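Local coordinates for DNA repair and telomere maintenance protein nbs1 (Schizosaccharomyces pombe, PDB 3HUF) that serves in the Mre11-Rad50-Nbs1 complex for DNA double-strand break repair and telomere maintenance, here as its FHA-BRCT1-BRCT2 part, which binds phosphorylated partners such as Ctp1, at residues A[169-175]-A[215-219]; A[180-184]-A[196-200]. Residue numbers count along the deposited sequence, not the author numbering.

Interaction 1 of 2, residues A[169-175]-A[215-219]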
# COMPACT_ATOMS: atom_id res chain seq x y z
N PHE A 169 -5.14 4.26 10.86
CA PHE A 169 -4.86 5.66 11.17
C PHE A 169 -3.59 5.83 12.00
O PHE A 169 -2.74 6.69 11.71
CB PHE A 169 -6.05 6.24 11.94
CG PHE A 169 -5.98 7.71 12.12
CD1 PHE A 169 -6.23 8.57 11.06
CD2 PHE A 169 -5.67 8.25 13.37
CE1 PHE A 169 -6.17 9.94 11.23
CE2 PHE A 169 -5.62 9.62 13.54
CZ PHE A 169 -5.87 10.46 12.48
N LEU A 170 -3.48 5.02 13.05
CA LEU A 170 -2.37 5.12 13.99
C LEU A 170 -1.02 4.70 13.42
O LEU A 170 -0.01 5.33 13.73
CB LEU A 170 -2.68 4.33 15.26
CG LEU A 170 -3.65 5.05 16.20
CD1 LEU A 170 -4.19 4.08 17.22
CD2 LEU A 170 -2.94 6.20 16.88
N LYS A 171 -0.99 3.65 12.59
CA LYS A 171 0.28 3.25 11.97
C LYS A 171 0.61 4.06 10.70
O LYS A 171 1.49 3.68 9.91
CB LYS A 171 0.41 1.72 11.79
CG LYS A 171 -0.81 0.97 11.30
CD LYS A 171 -0.47 -0.48 10.93
CE LYS A 171 -1.49 -1.08 9.95
NZ LYS A 171 -0.92 -2.26 9.19
N LYS A 172 -0.10 5.17 10.52
CA LYS A 172 0.15 6.16 9.46
C LYS A 172 -0.12 5.67 8.04
O LYS A 172 0.46 6.16 7.06
CB LYS A 172 1.54 6.81 9.60
CG LYS A 172 1.64 7.68 10.86
CD LYS A 172 3.08 7.83 11.33
CE LYS A 172 3.15 8.84 12.46
NZ LYS A 172 4.57 9.21 12.77
N THR A 173 -1.03 4.70 7.94
CA THR A 173 -1.51 4.22 6.66
C THR A 173 -2.43 5.30 6.08
O THR A 173 -3.04 6.05 6.83
CB THR A 173 -2.26 2.91 6.85
OG1 THR A 173 -1.40 2.00 7.54
CG2 THR A 173 -2.67 2.29 5.54
N VAL A 174 -2.48 5.39 4.75
CA VAL A 174 -3.38 6.30 4.06
C VAL A 174 -4.78 5.68 4.02
O VAL A 174 -4.98 4.58 3.53
CB VAL A 174 -2.86 6.60 2.62
CG1 VAL A 174 -3.79 7.56 1.88
CG2 VAL A 174 -1.44 7.16 2.67
N ILE A 175 -5.77 6.40 4.55
CA ILE A 175 -7.12 5.85 4.60
C ILE A 175 -7.91 6.35 3.41
O ILE A 175 -7.98 7.53 3.13
CB ILE A 175 -7.81 6.18 5.95
CG1 ILE A 175 -7.07 5.48 7.10
CG2 ILE A 175 -9.31 5.79 5.91
CD1 ILE A 175 -7.53 5.95 8.45
N PHE A 215 -12.35 10.87 13.95
CA PHE A 215 -10.91 11.10 13.81
C PHE A 215 -10.49 12.37 14.53
O PHE A 215 -11.26 13.33 14.58
CB PHE A 215 -10.53 11.25 12.34
CG PHE A 215 -10.66 9.99 11.54
CD1 PHE A 215 -11.82 9.74 10.82
CD2 PHE A 215 -9.62 9.06 11.51
CE1 PHE A 215 -11.94 8.58 10.08
CE2 PHE A 215 -9.72 7.90 10.79
CZ PHE A 215 -10.87 7.65 10.07
N PRO A 216 -9.26 12.38 15.09
CA PRO A 216 -8.69 13.66 15.48
C PRO A 216 -7.95 14.27 14.29
O PRO A 216 -8.08 13.76 13.17
CB PRO A 216 -7.73 13.29 16.61
CG PRO A 216 -7.29 11.90 16.28
CD PRO A 216 -8.36 11.25 15.41
N SER A 217 -7.19 15.34 14.52
CA SER A 217 -6.48 16.04 13.43
C SER A 217 -5.43 15.19 12.70
O SER A 217 -5.31 15.24 11.47
CB SER A 217 -5.85 17.33 13.96
OG SER A 217 -6.84 18.33 14.20
N SER A 218 -4.68 14.39 13.46
CA SER A 218 -3.52 13.69 12.93
C SER A 218 -3.25 12.42 13.72
O SER A 218 -3.68 12.29 14.87
CB SER A 218 -2.30 14.61 13.02
OG SER A 218 -1.88 14.76 14.37
N PRO A 219 -2.53 11.46 13.11
CA PRO A 219 -1.99 10.35 13.89
C PRO A 219 -1.11 10.82 15.06
O PRO A 219 -1.16 10.24 16.15
CB PRO A 219 -1.15 9.58 12.87
CG PRO A 219 -1.79 9.89 11.57
CD PRO A 219 -2.22 11.32 11.68
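Start at Phe215, which brings its CD2 over one face of the Phe169 ring, 3.5 Å from CD1 of Phe169; the ring centroids are 5.1 Å apart and the planes meet obliquely at 56°. CE2 of Phe215 also touches CD1 of Ile175 at 3.8 Å, in the edge strand 174-176 of the first BRCT sheet. Pro216 brings its CD to 3.7 Å from CE2 of Phe169. At Ser218 the backbone C sits 3.5 Å from CZ of Phe169, while the serine side chain caps the next helix through Asp221 N. Pro219 covers the opposite face of the Phe169 ring in a CH-pi contact, CG 4.3 Å from the centroid, and its CB meets CG of Lys172 at 3.9 Å. Lys172, with positive phi, is the C-prime residue of the Schellman motif that ends helix 163-170. No hydrogen bond crosses between the segments, so van der Waals and CH-pi packing centred on Phe169, with smaller contacts from Ile175 and Lys172, holds the linker against this helix end.

Interaction 2 of 2, residues A[180-184]-A[196-200]. With SCN (thiocyanate ion), chain E.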
# COMPACT_ATOMS: atom_id res chain seq x y z
N TYR A 180 -12.32 6.88 -4.07
CA TYR A 180 -11.01 6.67 -4.66
C TYR A 180 -10.97 5.37 -5.49
O TYR A 180 -10.34 5.32 -6.55
CB TYR A 180 -9.91 6.67 -3.60
CG TYR A 180 -8.53 6.41 -4.17
CD1 TYR A 180 -7.84 7.40 -4.88
CD2 TYR A 180 -7.93 5.17 -4.03
CE1 TYR A 180 -6.57 7.15 -5.41
CE2 TYR A 180 -6.66 4.91 -4.54
CZ TYR A 180 -5.99 5.91 -5.23
OH TYR A 180 -4.74 5.61 -5.74
N LEU A 181 -11.64 4.33 -5.01
CA LEU A 181 -11.72 3.08 -5.76
C LEU A 181 -12.41 3.31 -7.10
O LEU A 181 -11.96 2.79 -8.12
CB LEU A 181 -12.44 2.00 -4.95
CG LEU A 181 -11.78 1.60 -3.63
CD1 LEU A 181 -12.65 0.61 -2.87
CD2 LEU A 181 -10.37 1.01 -3.85
N GLN A 182 -13.47 4.10 -7.11
CA GLN A 182 -14.16 4.46 -8.35
C GLN A 182 -13.21 5.13 -9.35
O GLN A 182 -13.23 4.83 -10.54
CB GLN A 182 -15.39 5.34 -8.04
CG GLN A 182 -16.51 4.57 -7.35
CD GLN A 182 -17.67 5.46 -6.94
OE1 GLN A 182 -17.70 6.65 -7.27
NE2 GLN A 182 -18.64 4.89 -6.22
N TYR A 183 -12.36 6.03 -8.84
CA TYR A 183 -11.27 6.60 -9.60
C TYR A 183 -10.34 5.53 -10.18
O TYR A 183 -10.09 5.52 -11.38
CB TYR A 183 -10.49 7.61 -8.75
CG TYR A 183 -9.18 8.09 -9.34
CD1 TYR A 183 -9.15 8.80 -10.53
CD2 TYR A 183 -7.97 7.86 -8.68
CE1 TYR A 183 -7.93 9.25 -11.07
CE2 TYR A 183 -6.76 8.30 -9.21
CZ TYR A 183 -6.75 9.00 -10.39
OH TYR A 183 -5.56 9.45 -10.93
N LEU A 184 -9.85 4.61 -9.35
CA LEU A 184 -9.00 3.52 -9.88
C LEU A 184 -9.65 2.67 -10.98
O LEU A 184 -8.97 2.16 -11.87
CB LEU A 184 -8.51 2.61 -8.77
CG LEU A 184 -7.54 3.21 -7.76
CD1 LEU A 184 -7.08 2.14 -6.78
CD2 LEU A 184 -6.34 3.85 -8.45
N SER A 196 0.95 8.79 -10.68
CA SER A 196 -0.34 9.37 -11.10
C SER A 196 -1.56 9.14 -10.20
O SER A 196 -2.46 9.96 -10.18
CB SER A 196 -0.71 8.87 -12.49
OG SER A 196 -0.06 9.64 -13.44
N LEU A 197 -1.59 8.02 -9.49
CA LEU A 197 -2.75 7.63 -8.68
C LEU A 197 -2.58 7.91 -7.18
O LEU A 197 -3.55 7.85 -6.42
CB LEU A 197 -3.06 6.13 -8.90
CG LEU A 197 -3.08 5.63 -10.36
CD1 LEU A 197 -3.14 4.10 -10.47
CD2 LEU A 197 -4.19 6.29 -11.15
N MET A 198 -1.35 8.21 -6.77
CA MET A 198 -1.00 8.35 -5.35
C MET A 198 -1.46 9.62 -4.66
O MET A 198 -1.93 9.54 -3.52
CB MET A 198 0.52 8.23 -5.11
CG MET A 198 1.16 6.92 -5.40
SD MET A 198 0.31 5.47 -4.75
CE MET A 198 1.70 4.34 -4.61
N PRO A 199 -1.24 10.80 -5.28
CA PRO A 199 -1.70 12.00 -4.62
C PRO A 199 -3.22 12.09 -4.42
O PRO A 199 -3.66 12.75 -3.50
CB PRO A 199 -1.23 13.13 -5.57
CG PRO A 199 -0.09 12.54 -6.31
CD PRO A 199 -0.55 11.14 -6.54
N ASP A 200 -4.01 11.46 -5.29
CA ASP A 200 -5.47 11.52 -5.15
C ASP A 200 -5.87 10.72 -3.94
O ASP A 200 -6.85 11.05 -3.28
CB ASP A 200 -6.20 10.96 -6.38
CG ASP A 200 -6.23 11.93 -7.55
OD1 ASP A 200 -5.73 11.56 -8.64
OD2 ASP A 200 -6.74 13.05 -7.41
S SCN E . 2.90 4.48 -9.30
C SCN E . 1.31 5.16 -8.97
N SCN E . 0.36 5.86 -8.89
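Two tyrosines, one turn apart on helix 178-184, reach with their hydroxyls to the residues leading into helix 198-209. Tyr180 makes the stronger bond: its OH donates to the backbone O of Leu197 at 2.6 Å, with the acceptor near the plane of the ring. This gives the polar end of a buried side chain a partner, and Ala201 and Cys204 of the second helix pack on the same tyrosine. Tyr183 OH is placed for a weak hydrogen bond to Ser196 O, 3.2 Å away, but Asp200 OD1 lies 3.1 Å from the same Tyr183 OH, and which acceptor takes the proton is not settled. Ser196 OG has its own partner in Glu193 O. On the donor side, Leu197 N gives its hydrogen to the N of a thiocyanate ion at 3.0 Å, an ion probably from the crystallisation liquor. Beneath these polar ends the contact is apolar: Leu197 CD1 meets Leu184 CD2 at 3.8 Å, Leu197 CD2 meets Tyr183 CE2 at the same distance, and Leu184 goes on to Leu133 of helix 123-134. Helix 178-184 follows the last strand of a four-stranded parallel sheet, the arrangement of a BRCT domain, here BRCT1; the Tyr180 hydroxyl ties its C-terminal helix to the turn just before helix 198-209 in the segment leading to BRCT2.

Both contacts join the end of BRCT1 to the segment running on toward BRCT2. Strand 174-176, in interaction 1, leads directly into helix 178-184, in interaction 2, and along the chain interaction 2 is nested within the loop that interaction 1 closes. Their centres are 18 Å apart and their nearest atoms about 6 Å apart, so they do not touch. Helix 198-209 connects them: it begins in interaction 2, while its Phe205 packs on Val174 and Ile175 and its Ile209 on Phe215 in interaction 1. Interaction 1 has no hydrogen bond between its segments; interaction 2 adds one firm hydroxyl-to-carbonyl bond, from Tyr180, and a weak, unsettled one from Tyr183. The thiocyanate belongs to interaction 2.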